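Side-chain contacts in fructose-bisphosphate aldolase (Slackia heliotrinireducens, PDB 4MOZ), which belongs to the DeoC/LacD aldolase family and folds as a closed barrel of eight parallel strands, in an assembly of five chains: residues D64-F69 against A92-V97; G85-Y90 against L129-N134; V9-D14 against D18-Y23; Q165-G170 against G205-K210. All coordinates share one frame; numbering follows the deposited sequence.

Overall arrangement
All four contacts lie in the helices, loops and N-terminal arm around the eight-stranded parallel barrel, with interaction 4 reaching strand 208-210. Interaction 3 comes first along the chain, the segments of interactions 1 and 2 alternate, and interaction 4 follows. Interactions 1 and 2, with centres 12 Å apart, share the neighbourhood of helix 84-90 and touch where Phe69 meets Leu86 and Tyr90. Interactions 3 and 4, centres 10 Å apart, are joined by probable hydrogen bonds between Tyr23 and Asp207 and between Asp14 and His167, whereas the centres of interactions 1 and 3 are about 29 Å apart. Interactions 1 and 2 face the second subunit, 3 and 4 the third; Arg89 and Asp207 of adjoining chains pair, so the two groups meet across subunit boundaries.

Interaction 1 of 4, residues D64-F69 against A92-V97; sequences DPEHLF and ADYPNV
Tyr94 lays one face of its ring over the CB of Phe69 and reaches past it to put its hydroxyl on Glu66. The methylene of Phe69 sits almost exactly on the ring normal, with CB 3.7 Å from the Tyr94 centroid, a well-centred CH-pi contact. The two aromatic rings themselves are inclined, their planes at 42° and their centroids 5.8 Å apart, because the Phe69 ring heads away from the tyrosine and stacks instead with Tyr90. The backbone takes part as well: Phe69 O approaches Tyr94 CD2 to 3.5 Å.

Glu66 meets the far end of the same ring. Its CG stands opposite the backbone N (chi1 -161°) and the chain runs on extended, carrying the carboxylate to the tyrosine hydroxyl at the ring edge. Tyr94 OH donates to Glu66 OE2 over 2.6 Å, using the anti lone pair of that oxygen, and the carboxylate stands nearly perpendicular to the ring, at 84°. In the turn that leads into helix 66-74, Glu66 N is held by a capping bond to Asp64 OD1 (3.0 Å), which ties down the backbone from which this side chain extends. Glu66 OE2 and Asp93 OD2 are 5.7 Å apart, not in contact. Asp93 makes a salt bridge to Arg235 of the second subunit, which also packs on Glu66; its positive charge probably eases the proximity of the two acids.

This is helix-to-loop packing in the outer layer of a TIM barrel: the connection from helix 84-90 to strand 99-102 folds back over the neighbouring helix 66-74.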
loop_
_atom_site.group_PDB
_atom_site.type_symbol
_atom_site.label_atom_id
_atom_site.label_comp_id
_atom_site.label_asym_id
_atom_site.label_seq_id
_atom_site.Cartn_x
_atom_site.Cartn_y
_atom_site.Cartn_z
ATOM N N ASP C 64 32.643 4.654 -19.520
ATOM C CA ASP C 64 31.582 4.633 -20.529
ATOM C C ASP C 64 30.797 3.328 -20.381
ATOM O O ASP C 64 31.373 2.252 -20.488
ATOM C CB ASP C 64 32.180 4.752 -21.941
ATOM C CG ASP C 64 31.119 4.863 -23.044
ATOM O OD1 ASP C 64 29.932 4.532 -22.832
ATOM O OD2 ASP C 64 31.492 5.289 -24.155
ATOM N N PRO C 65 29.482 3.422 -20.128
ATOM C CA PRO C 65 28.629 2.242 -19.932
ATOM C C PRO C 65 28.595 1.261 -21.107
ATOM O O PRO C 65 28.331 0.077 -20.894
ATOM C CB PRO C 65 27.242 2.844 -19.721
ATOM C CG PRO C 65 27.513 4.200 -19.173
ATOM C CD PRO C 65 28.745 4.672 -19.881
ATOM N N GLU C 66 28.849 1.737 -22.327
ATOM C CA GLU C 66 28.866 0.850 -23.493
ATOM C C GLU C 66 29.963 -0.224 -23.383
ATOM O O GLU C 66 29.859 -1.299 -23.975
ATOM C CB GLU C 66 28.994 1.637 -24.801
ATOM C CG GLU C 66 28.547 0.826 -26.012
ATOM C CD GLU C 66 28.528 1.606 -27.314
ATOM O OE1 GLU C 66 28.627 2.852 -27.293
ATOM O OE2 GLU C 66 28.401 0.959 -28.373
ATOM N N HIS C 67 31.002 0.091 -22.614
ATOM C CA HIS C 67 32.042 -0.860 -22.216
ATOM C C HIS C 67 31.466 -2.189 -21.791
ATOM O O HIS C 67 31.942 -3.244 -22.228
ATOM C CB HIS C 67 32.858 -0.239 -21.088
ATOM C CG HIS C 67 34.079 -1.031 -20.683
ATOM N ND1 HIS C 67 35.086 -1.302 -21.534
ATOM C CD2 HIS C 67 34.450 -1.567 -19.448
ATOM C CE1 HIS C 67 36.042 -1.996 -20.886
ATOM N NE2 HIS C 67 35.651 -2.153 -19.607
ATOM N N LEU C 68 30.426 -2.152 -20.956
ATOM C CA LEU C 68 29.796 -3.371 -20.442
ATOM C C LEU C 68 29.210 -4.224 -21.562
ATOM O O LEU C 68 29.342 -5.449 -21.556
ATOM C CB LEU C 68 28.715 -3.036 -19.408
ATOM C CG LEU C 68 29.117 -2.123 -18.239
ATOM C CD1 LEU C 68 27.903 -1.706 -17.424
ATOM C CD2 LEU C 68 30.158 -2.779 -17.347
ATOM N N PHE C 69 28.572 -3.572 -22.528
ATOM C CA PHE C 69 27.935 -4.283 -23.631
ATOM C C PHE C 69 28.950 -4.814 -24.642
ATOM O O PHE C 69 28.731 -5.865 -25.250
ATOM C CB PHE C 69 26.881 -3.403 -24.299
ATOM C CG PHE C 69 25.656 -3.184 -23.449
ATOM C CD1 PHE C 69 25.624 -2.167 -22.490
ATOM C CD2 PHE C 69 24.535 -3.999 -23.597
ATOM C CE1 PHE C 69 24.501 -1.968 -21.701
ATOM C CE2 PHE C 69 23.410 -3.802 -22.813
ATOM C CZ PHE C 69 23.391 -2.784 -21.865
ATOM N N ALA C 92 19.474 -2.823 -28.624
ATOM C CA ALA C 92 19.248 -2.825 -30.074
ATOM C C ALA C 92 20.562 -2.952 -30.853
ATOM O O ALA C 92 20.594 -3.570 -31.918
ATOM C CB ALA C 92 18.472 -1.587 -30.514
ATOM N N ASP C 93 21.637 -2.389 -30.302
ATOM C CA ASP C 93 22.961 -2.477 -30.912
ATOM C C ASP C 93 23.754 -3.699 -30.456
ATOM O O ASP C 93 24.845 -3.955 -30.960
ATOM C CB ASP C 93 23.767 -1.207 -30.626
ATOM C CG ASP C 93 23.195 0.005 -31.314
ATOM O OD1 ASP C 93 22.752 -0.117 -32.473
ATOM O OD2 ASP C 93 23.188 1.084 -30.699
ATOM N N TYR C 94 23.209 -4.436 -29.492
ATOM C CA TYR C 94 23.865 -5.623 -28.950
ATOM C C TYR C 94 22.868 -6.771 -28.771
ATOM O O TYR C 94 22.672 -7.257 -27.656
ATOM C CB TYR C 94 24.564 -5.277 -27.630
ATOM C CG TYR C 94 25.695 -4.296 -27.806
ATOM C CD1 TYR C 94 25.468 -2.918 -27.756
ATOM C CD2 TYR C 94 26.992 -4.741 -28.044
ATOM C CE1 TYR C 94 26.506 -2.014 -27.932
ATOM C CE2 TYR C 94 28.036 -3.845 -28.223
ATOM C CZ TYR C 94 27.786 -2.487 -28.167
ATOM O OH TYR C 94 28.819 -1.606 -28.340
ATOM N N PRO C 95 22.238 -7.218 -29.878
ATOM C CA PRO C 95 21.134 -8.183 -29.755
ATOM C C PRO C 95 21.547 -9.605 -29.374
ATOM O O PRO C 95 20.732 -10.345 -28.827
ATOM C CB PRO C 95 20.485 -8.169 -31.146
ATOM C CG PRO C 95 21.550 -7.693 -32.079
ATOM C CD PRO C 95 22.562 -6.910 -31.286
ATOM N N ASN C 96 22.794 -9.983 -29.650
ATOM C CA ASN C 96 23.245 -11.364 -29.441
ATOM C C ASN C 96 23.864 -11.575 -28.069
ATOM O O ASN C 96 24.999 -12.038 -27.945
ATOM C CB ASN C 96 24.229 -11.787 -30.534
ATOM C CG ASN C 96 23.717 -11.485 -31.924
ATOM O OD1 ASN C 96 24.434 -10.920 -32.747
ATOM N ND2 ASN C 96 22.463 -11.845 -32.188
ATOM N N VAL C 97 23.111 -11.207 -27.042
ATOM C CA VAL C 97 23.513 -11.401 -25.659
ATOM C C VAL C 97 22.281 -11.961 -24.952
ATOM O O VAL C 97 21.150 -11.569 -25.260
ATOM C CB VAL C 97 23.940 -10.066 -24.996
ATOM C CG1 VAL C 97 24.310 -10.269 -23.533
ATOM C CG2 VAL C 97 25.107 -9.430 -25.740
#

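Interaction 2 of 4, residues G85-Y90 against L129-N134; sequences GLIARY and LAMRDN
Next to Met131, which packs on Ala88, the side chain of Arg132 turns the other way and grips the carboxylate of Asp133 side-on, NE to OD1 and NH2 to OD2. Arg132 NE donates to Asp133 OD1 over 2.9 Å, from well above the carboxylate plane; a second, weak bond to OD1 comes from Arg132 NH2. A straighter one joins Arg132 NH2 to Asp133 OD2 at 3.1 Å, lying in the guanidinium plane and meeting the oxygen on its syn side. The result is a salt bridge that fixes the rotation of the guanidinium group. Leu129 CG covers one face of that group, 3.7 Å above its plane, and NH1 turns to Glu169 for a further salt bridge.

The junction between the helices is apolar. Met131, a selenomethionine, sends CG directly away from its main-chain N (chi1 -158°), is extended to SE and bends at chi3, and SE rests alongside Ala88 CB at 3.8 Å. The terminal CE is carried on toward Ile87, whose side chain crosses the methionine at about a right angle; the modelled separation there is too short to be trusted in detail. Val136 touches both Ile87 and Met131, and Ile87 also reaches Tyr99 and Val101 of strand 99-102. On the assembly side, Ala88 packs against Asp14 of the second subunit.

Between helices 84-90 and 125-132 of the barrel's outer layer, the buried approach of SE to Ala88 CB is thus consistent with plain apolar packing, while the ionic pairing of Arg132 is spent on the adjacent Asp133 and on Glu169.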
loop_
_atom_site.group_PDB
_atom_site.type_symbol
_atom_site.label_atom_id
_atom_site.label_comp_id
_atom_site.label_asym_id
_atom_site.label_seq_id
_atom_site.Cartn_x
_atom_site.Cartn_y
_atom_site.Cartn_z
ATOM N N GLY C 85 16.369 -0.450 -17.720
ATOM C CA GLY C 85 16.692 0.786 -18.429
ATOM C C GLY C 85 18.024 0.741 -19.152
ATOM O O GLY C 85 18.116 1.120 -20.324
ATOM N N LEU C 86 19.050 0.266 -18.447
ATOM C CA LEU C 86 20.392 0.128 -18.995
ATOM C C LEU C 86 20.377 -0.755 -20.240
ATOM O O LEU C 86 20.903 -0.371 -21.293
ATOM C CB LEU C 86 21.334 -0.452 -17.937
ATOM C CG LEU C 86 22.762 -0.804 -18.361
ATOM C CD1 LEU C 86 23.582 0.448 -18.636
ATOM C CD2 LEU C 86 23.421 -1.660 -17.292
ATOM N N ILE C 87 19.763 -1.929 -20.107
ATOM C CA ILE C 87 19.589 -2.850 -21.223
ATOM C C ILE C 87 18.815 -2.195 -22.381
ATOM O O ILE C 87 19.210 -2.326 -23.539
ATOM C CB ILE C 87 18.932 -4.177 -20.765
ATOM C CG1 ILE C 87 19.842 -4.906 -19.765
ATOM C CG2 ILE C 87 18.653 -5.080 -21.958
ATOM C CD1 ILE C 87 19.194 -6.087 -19.059
ATOM N N ALA C 88 17.746 -1.465 -22.064
ATOM C CA ALA C 88 16.910 -0.814 -23.080
ATOM C C ALA C 88 17.672 0.181 -23.963
ATOM O O ALA C 88 17.360 0.326 -25.149
ATOM C CB ALA C 88 15.717 -0.130 -22.427
ATOM N N ARG C 89 18.667 0.853 -23.388
ATOM C CA ARG C 89 19.380 1.915 -24.099
ATOM C C ARG C 89 20.424 1.388 -25.076
ATOM O O ARG C 89 20.844 2.110 -25.977
ATOM C CB ARG C 89 20.037 2.903 -23.125
ATOM C CG ARG C 89 19.124 3.458 -22.038
ATOM C CD ARG C 89 18.033 4.373 -22.566
ATOM N NE ARG C 89 18.554 5.592 -23.183
ATOM C CZ ARG C 89 17.790 6.597 -23.603
ATOM N NH1 ARG C 89 16.474 6.538 -23.456
ATOM N NH2 ARG C 89 18.342 7.665 -24.163
ATOM N N TYR C 90 20.833 0.131 -24.903
ATOM C CA TYR C 90 21.909 -0.445 -25.712
ATOM C C TYR C 90 21.557 -1.732 -26.461
ATOM O O TYR C 90 22.215 -2.062 -27.450
ATOM C CB TYR C 90 23.143 -0.688 -24.844
ATOM C CG TYR C 90 23.773 0.575 -24.300
ATOM C CD1 TYR C 90 24.751 1.252 -25.026
ATOM C CD2 TYR C 90 23.392 1.093 -23.057
ATOM C CE1 TYR C 90 25.340 2.406 -24.535
ATOM C CE2 TYR C 90 23.971 2.249 -22.558
ATOM C CZ TYR C 90 24.945 2.902 -23.303
ATOM O OH TYR C 90 25.530 4.051 -22.826
ATOM N N LEU C 129 8.389 -7.971 -20.168
ATOM C CA LEU C 129 7.695 -8.756 -21.190
ATOM C C LEU C 129 7.501 -7.972 -22.483
ATOM O O LEU C 129 7.636 -8.527 -23.576
ATOM C CB LEU C 129 6.336 -9.225 -20.666
ATOM C CG LEU C 129 6.200 -10.585 -19.968
ATOM C CD1 LEU C 129 7.406 -10.947 -19.108
ATOM C CD2 LEU C 129 4.913 -10.638 -19.155
ATOM N N ALA C 130 7.186 -6.683 -22.348
ATOM C CA ALA C 130 6.998 -5.792 -23.492
ATOM C C ALA C 130 8.303 -5.635 -24.261
ATOM O O ALA C 130 8.318 -5.615 -25.492
ATOM C CB ALA C 130 6.483 -4.434 -23.031
HETATM N N MSE C 131 9.398 -5.536 -23.518
HETATM C CA MSE C 131 10.712 -5.394 -24.107
HETATM C C MSE C 131 11.136 -6.681 -24.827
HETATM O O MSE C 131 11.690 -6.624 -25.927
HETATM C CB MSE C 131 11.707 -5.006 -23.026
HETATM C CG MSE C 131 12.938 -4.329 -23.540
HETATM SE SE MSE C 131 13.909 -3.480 -22.091
HETATM C CE MSE C 131 15.651 -4.160 -22.524
ATOM N N ARG C 132 10.860 -7.828 -24.199
ATOM C CA ARG C 132 11.072 -9.153 -24.792
ATOM C C ARG C 132 10.319 -9.292 -26.116
ATOM O O ARG C 132 10.855 -9.810 -27.096
ATOM C CB ARG C 132 10.613 -10.257 -23.824
ATOM C CG ARG C 132 10.652 -11.676 -24.401
ATOM C CD ARG C 132 9.672 -12.614 -23.699
ATOM N NE ARG C 132 8.291 -12.149 -23.836
ATOM C CZ ARG C 132 7.233 -12.695 -23.240
ATOM N NH1 ARG C 132 7.363 -13.749 -22.441
ATOM N NH2 ARG C 132 6.027 -12.176 -23.444
ATOM N N ASP C 133 9.077 -8.824 -26.133
ATOM C CA ASP C 133 8.251 -8.898 -27.329
ATOM C C ASP C 133 8.614 -7.820 -28.352
ATOM O O ASP C 133 8.132 -7.847 -29.484
ATOM C CB ASP C 133 6.771 -8.838 -26.951
ATOM C CG ASP C 133 6.340 -10.031 -26.109
ATOM O OD1 ASP C 133 7.005 -11.091 -26.161
ATOM O OD2 ASP C 133 5.331 -9.908 -25.391
ATOM N N ASN C 134 9.475 -6.886 -27.951
ATOM C CA ASN C 134 10.008 -5.877 -28.867
ATOM C C ASN C 134 11.357 -6.308 -29.458
ATOM O O ASN C 134 12.030 -5.529 -30.130
ATOM C CB ASN C 134 10.116 -4.514 -28.169
ATOM C CG ASN C 134 10.290 -3.362 -29.148
ATOM O OD1 ASN C 134 9.779 -3.396 -30.273
ATOM N ND2 ASN C 134 11.016 -2.332 -28.722
#

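Interaction 3 of 4, residues V9-D14 against D18-Y23; sequences VKVPAD and DARETY
The N-terminal arm that leads into helix 20-30, ahead of the first barrel strand, doubles back over the start of that helix, setting Val9, Val11 and Pro12 against Tyr23 and Arg20. Tyr23 is the main apolar surface. With CG trans to the amide nitrogen (chi1 176°), the ring reaches out beneath the arm and is touched obliquely at several points. Val9 CG1 comes within 4.0 Å of Tyr23 CE2. Val11 CG2 lies 3.9 Å from Tyr23 CD2, the two side chains sliding past one another in opposite directions. Pro12 and Tyr23 approach from opposite directions, with Pro12 CD near the hydroxyl end, 3.7 Å from Tyr23 CZ.

Arg20 crosses Val11 obliquely and lays one guanidinium face against it. Its chain is extended as far as NE and then turns at chi4 (87°), bringing that face over the valine; Val11 CG2 stands 3.8 Å above its centre, and Arg20 NH1 lies 3.5 Å from Val11 CB. A water accepts from Val11 N at 3.0 Å and from Arg20 NH2 at 3.2 Å, tying the backbone of the arm to NH2 of the arginine.

The polar end of Tyr23 is directed to Asp207 of the same chain, with which its hydroxyl is hydrogen-bonded, and both Tyr23 and Pro12 pack on Arg89 of the third subunit. The chemistry is therefore layered: a buried ring under aliphatic groups, with an exposed arginine above that offers its flat face to carbon and keeps an N-H for water.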
loop_
_atom_site.group_PDB
_atom_site.type_symbol
_atom_site.label_atom_id
_atom_site.label_comp_id
_atom_site.label_asym_id
_atom_site.label_seq_id
_atom_site.Cartn_x
_atom_site.Cartn_y
_atom_site.Cartn_z
ATOM N N VAL C 9 17.116 -30.915 -18.730
ATOM C CA VAL C 9 16.649 -29.753 -17.969
ATOM C C VAL C 9 15.438 -30.162 -17.126
ATOM O O VAL C 9 14.418 -30.596 -17.664
ATOM C CB VAL C 9 16.271 -28.566 -18.895
ATOM C CG1 VAL C 9 15.701 -27.402 -18.095
ATOM C CG2 VAL C 9 17.470 -28.107 -19.714
ATOM N N LYS C 10 15.564 -30.041 -15.807
ATOM C CA LYS C 10 14.434 -30.269 -14.909
ATOM C C LYS C 10 13.525 -29.043 -14.864
ATOM O O LYS C 10 13.892 -27.991 -14.328
ATOM C CB LYS C 10 14.907 -30.654 -13.506
ATOM C CG LYS C 10 15.296 -32.116 -13.384
ATOM C CD LYS C 10 15.818 -32.442 -11.999
ATOM C CE LYS C 10 16.380 -33.853 -11.961
ATOM N NZ LYS C 10 17.199 -34.086 -10.740
ATOM N N VAL C 11 12.341 -29.183 -15.453
ATOM C CA VAL C 11 11.369 -28.104 -15.496
ATOM C C VAL C 11 10.533 -28.145 -14.216
ATOM O O VAL C 11 9.813 -29.123 -13.977
ATOM C CB VAL C 11 10.472 -28.207 -16.752
ATOM C CG1 VAL C 11 9.406 -27.119 -16.758
ATOM C CG2 VAL C 11 11.319 -28.134 -18.018
ATOM N N PRO C 12 10.640 -27.090 -13.379
ATOM C CA PRO C 12 9.837 -27.035 -12.155
ATOM C C PRO C 12 8.342 -26.934 -12.463
ATOM O O PRO C 12 7.954 -26.515 -13.558
ATOM C CB PRO C 12 10.343 -25.770 -11.449
ATOM C CG PRO C 12 10.952 -24.942 -12.526
ATOM C CD PRO C 12 11.508 -25.905 -13.530
ATOM N N ALA C 13 7.522 -27.323 -11.491
ATOM C CA ALA C 13 6.087 -27.495 -11.688
ATOM C C ALA C 13 5.306 -26.182 -11.785
ATOM O O ALA C 13 4.105 -26.194 -12.083
ATOM C CB ALA C 13 5.522 -28.371 -10.586
ATOM N N ASP C 14 5.982 -25.061 -11.523
ATOM C CA ASP C 14 5.367 -23.737 -11.663
ATOM C C ASP C 14 5.605 -23.122 -13.046
ATOM O O ASP C 14 5.128 -22.022 -13.336
ATOM C CB ASP C 14 5.811 -22.784 -10.538
ATOM C CG ASP C 14 7.321 -22.584 -10.482
ATOM O OD1 ASP C 14 8.061 -23.383 -11.088
ATOM O OD2 ASP C 14 7.776 -21.624 -9.822
ATOM N N ASP C 18 2.262 -24.301 -21.463
ATOM C CA ASP C 18 2.517 -23.487 -22.655
ATOM C C ASP C 18 3.743 -22.569 -22.538
ATOM O O ASP C 18 4.016 -21.772 -23.439
ATOM C CB ASP C 18 1.262 -22.694 -23.058
ATOM C CG ASP C 18 0.873 -21.626 -22.036
ATOM O OD1 ASP C 18 1.411 -21.620 -20.904
ATOM O OD2 ASP C 18 0.012 -20.784 -22.370
ATOM N N ALA C 19 4.475 -22.687 -21.431
ATOM C CA ALA C 19 5.715 -21.928 -21.238
ATOM C C ALA C 19 6.947 -22.838 -21.178
ATOM O O ALA C 19 8.085 -22.358 -21.130
ATOM C CB ALA C 19 5.621 -21.072 -19.983
ATOM N N ARG C 20 6.705 -24.147 -21.191
ATOM C CA ARG C 20 7.741 -25.167 -21.010
ATOM C C ARG C 20 8.913 -25.082 -21.993
ATOM O O ARG C 20 10.074 -25.084 -21.569
ATOM C CB ARG C 20 7.114 -26.562 -21.062
ATOM C CG ARG C 20 8.093 -27.694 -20.827
ATOM C CD ARG C 20 7.393 -29.042 -20.885
ATOM N NE ARG C 20 8.289 -30.115 -20.457
ATOM C CZ ARG C 20 8.456 -30.502 -19.195
ATOM N NH1 ARG C 20 7.779 -29.913 -18.212
ATOM N NH2 ARG C 20 9.305 -31.484 -18.915
ATOM N N GLU C 21 8.612 -25.020 -23.291
ATOM C CA GLU C 21 9.656 -24.968 -24.321
ATOM C C GLU C 21 10.473 -23.685 -24.222
ATOM O O GLU C 21 11.693 -23.713 -24.369
ATOM C CB GLU C 21 9.076 -25.145 -25.733
ATOM C CG GLU C 21 8.363 -26.474 -25.962
ATOM C CD GLU C 21 9.174 -27.689 -25.517
ATOM O OE1 GLU C 21 10.303 -27.884 -26.014
ATOM O OE2 GLU C 21 8.678 -28.456 -24.666
ATOM N N THR C 22 9.791 -22.572 -23.955
ATOM C CA THR C 22 10.441 -21.288 -23.715
ATOM C C THR C 22 11.386 -21.366 -22.514
ATOM O O THR C 22 12.508 -20.859 -22.571
ATOM C CB THR C 22 9.404 -20.166 -23.498
ATOM O OG1 THR C 22 8.516 -20.124 -24.619
ATOM C CG2 THR C 22 10.081 -18.810 -23.360
ATOM N N TYR C 23 10.935 -22.012 -21.438
ATOM C CA TYR C 23 11.757 -22.162 -20.239
ATOM C C TYR C 23 13.031 -22.938 -20.533
ATOM O O TYR C 23 14.111 -22.571 -20.062
ATOM C CB TYR C 23 10.988 -22.857 -19.114
ATOM C CG TYR C 23 11.840 -23.124 -17.894
ATOM C CD1 TYR C 23 12.066 -22.125 -16.948
ATOM C CD2 TYR C 23 12.438 -24.370 -17.690
ATOM C CE1 TYR C 23 12.848 -22.359 -15.829
ATOM C CE2 TYR C 23 13.229 -24.612 -16.573
ATOM C CZ TYR C 23 13.426 -23.602 -15.647
ATOM O OH TYR C 23 14.204 -23.823 -14.536
HETATM O O HOH W 1 11.167 -31.799 -16.367
#

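Interaction 4 of 4, residues Q165-G170 against G205-K210; sequences QAHEEG and GADFVK
His167 and Asp207 face each other because both turn CG opposite their carbonyl carbons, with chi1 of -75° and -62°, and so reach out from opposite directions until ring and carboxylate meet. His167 NE2 donates to Asp207 OD2 over 2.8 Å in a nearly straight bond (171°). The carboxylate oxygen lies close to the imidazole plane, whereas the ring nitrogen approaches it on the syn side, somewhat out of the carboxylate plane. At the same ring edge, His167 CE1 comes within 3.1 Å of Gly205 O.

Both segments carry the turn from a barrel helix into the next strand: Gly170, after helix 152-168, and Gly205, after helix 191-204, each close a Schellman motif with positive phi. The His-carboxylate bond joins these neighbouring turns just before strands 172-177 and 208-210.

Further partners hold each group in place. Asp14 is hydrogen-bonded to His167 ND1, so the imidazole is gripped through both nitrogens and its rotation is fixed. Asp207 OD2 also receives Val173 N, while OD1 is shared by Tyr23 and by a salt bridge to Arg89 of the third subunit, whose side chain packs on His167 as well.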
loop_
_atom_site.group_PDB
_atom_site.type_symbol
_atom_site.label_atom_id
_atom_site.label_comp_id
_atom_site.label_asym_id
_atom_site.label_seq_id
_atom_site.Cartn_x
_atom_site.Cartn_y
_atom_site.Cartn_z
ATOM N N GLN C 165 5.684 -15.473 -11.250
ATOM C CA GLN C 165 5.325 -14.786 -12.488
ATOM C C GLN C 165 6.320 -15.043 -13.609
ATOM O O GLN C 165 5.924 -15.197 -14.770
ATOM C CB GLN C 165 5.183 -13.285 -12.256
ATOM C CG GLN C 165 3.897 -12.883 -11.553
ATOM C CD GLN C 165 3.803 -11.387 -11.317
ATOM O OE1 GLN C 165 2.815 -10.761 -11.685
ATOM N NE2 GLN C 165 4.834 -10.807 -10.709
ATOM N N ALA C 166 7.607 -15.087 -13.262
ATOM C CA ALA C 166 8.654 -15.368 -14.237
ATOM C C ALA C 166 8.499 -16.765 -14.829
ATOM O O ALA C 166 8.598 -16.948 -16.045
ATOM C CB ALA C 166 10.028 -15.203 -13.615
ATOM N N HIS C 167 8.237 -17.742 -13.967
ATOM C CA HIS C 167 8.084 -19.123 -14.405
ATOM C C HIS C 167 6.841 -19.335 -15.206
ATOM O O HIS C 167 6.807 -20.194 -16.084
ATOM C CB HIS C 167 8.172 -20.082 -13.229
ATOM C CG HIS C 167 9.578 -20.265 -12.720
ATOM N ND1 HIS C 167 9.851 -20.790 -11.514
ATOM C CD2 HIS C 167 10.807 -19.943 -13.298
ATOM C CE1 HIS C 167 11.186 -20.821 -11.330
ATOM N NE2 HIS C 167 11.768 -20.301 -12.425
ATOM N N GLU C 168 5.823 -18.529 -14.926
ATOM C CA GLU C 168 4.604 -18.493 -15.729
ATOM C C GLU C 168 4.941 -18.093 -17.170
ATOM O O GLU C 168 4.280 -18.529 -18.112
ATOM C CB GLU C 168 3.613 -17.505 -15.107
ATOM C CG GLU C 168 2.259 -17.429 -15.790
ATOM C CD GLU C 168 1.341 -16.369 -15.199
ATOM O OE1 GLU C 168 1.750 -15.655 -14.253
ATOM O OE2 GLU C 168 0.200 -16.253 -15.689
ATOM N N GLU C 169 5.986 -17.279 -17.322
ATOM C CA GLU C 169 6.414 -16.772 -18.625
ATOM C C GLU C 169 7.556 -17.573 -19.242
ATOM O O GLU C 169 7.990 -17.277 -20.353
ATOM C CB GLU C 169 6.827 -15.297 -18.517
ATOM C CG GLU C 169 5.671 -14.329 -18.315
ATOM C CD GLU C 169 4.654 -14.364 -19.447
ATOM O OE1 GLU C 169 5.044 -14.606 -20.612
ATOM O OE2 GLU C 169 3.457 -14.142 -19.165
ATOM N N GLY C 170 8.047 -18.580 -18.526
ATOM C CA GLY C 170 9.174 -19.383 -19.005
ATOM C C GLY C 170 10.524 -18.688 -18.897
ATOM O O GLY C 170 11.461 -19.021 -19.627
ATOM N N GLY C 205 11.674 -20.733 -4.914
ATOM C CA GLY C 205 11.562 -21.408 -6.208
ATOM C C GLY C 205 12.530 -20.941 -7.276
ATOM O O GLY C 205 12.295 -21.166 -8.468
ATOM N N ALA C 206 13.621 -20.299 -6.857
ATOM C CA ALA C 206 14.636 -19.803 -7.789
ATOM C C ALA C 206 15.310 -20.927 -8.578
ATOM O O ALA C 206 15.432 -22.056 -8.099
ATOM C CB ALA C 206 15.680 -18.976 -7.053
ATOM N N ASP C 207 15.736 -20.606 -9.796
ATOM C CA ASP C 207 16.545 -21.516 -10.591
ATOM C C ASP C 207 18.002 -21.496 -10.142
ATOM O O ASP C 207 18.673 -22.535 -10.132
ATOM C CB ASP C 207 16.435 -21.145 -12.063
ATOM C CG ASP C 207 15.026 -21.262 -12.571
ATOM O OD1 ASP C 207 14.463 -22.378 -12.506
ATOM O OD2 ASP C 207 14.466 -20.236 -12.999
ATOM N N PHE C 208 18.480 -20.307 -9.777
ATOM C CA PHE C 208 19.833 -20.115 -9.278
ATOM C C PHE C 208 19.836 -19.156 -8.099
ATOM O O PHE C 208 18.975 -18.279 -8.002
ATOM C CB PHE C 208 20.757 -19.579 -10.381
ATOM C CG PHE C 208 20.973 -20.543 -11.512
ATOM C CD1 PHE C 208 21.939 -21.540 -11.421
ATOM C CD2 PHE C 208 20.205 -20.458 -12.671
ATOM C CE1 PHE C 208 22.131 -22.437 -12.461
ATOM C CE2 PHE C 208 20.397 -21.348 -13.716
ATOM C CZ PHE C 208 21.362 -22.338 -13.612
ATOM N N VAL C 209 20.803 -19.335 -7.204
ATOM C CA VAL C 209 20.991 -18.441 -6.069
ATOM C C VAL C 209 22.440 -17.959 -6.026
ATOM O O VAL C 209 23.376 -18.762 -6.090
ATOM C CB VAL C 209 20.577 -19.092 -4.723
ATOM C CG1 VAL C 209 21.271 -20.432 -4.500
ATOM C CG2 VAL C 209 20.837 -18.147 -3.554
ATOM N N LYS C 210 22.612 -16.642 -5.944
ATOM C CA LYS C 210 23.931 -16.044 -5.812
ATOM C C LYS C 210 24.171 -15.654 -4.358
ATOM O O LYS C 210 23.408 -14.887 -3.787
ATOM C CB LYS C 210 24.077 -14.847 -6.775
ATOM C CG LYS C 210 25.102 -13.780 -6.408
ATOM C CD LYS C 210 26.529 -14.278 -6.249
ATOM C CE LYS C 210 27.467 -13.099 -6.011
ATOM N NZ LYS C 210 28.416 -13.312 -4.887
#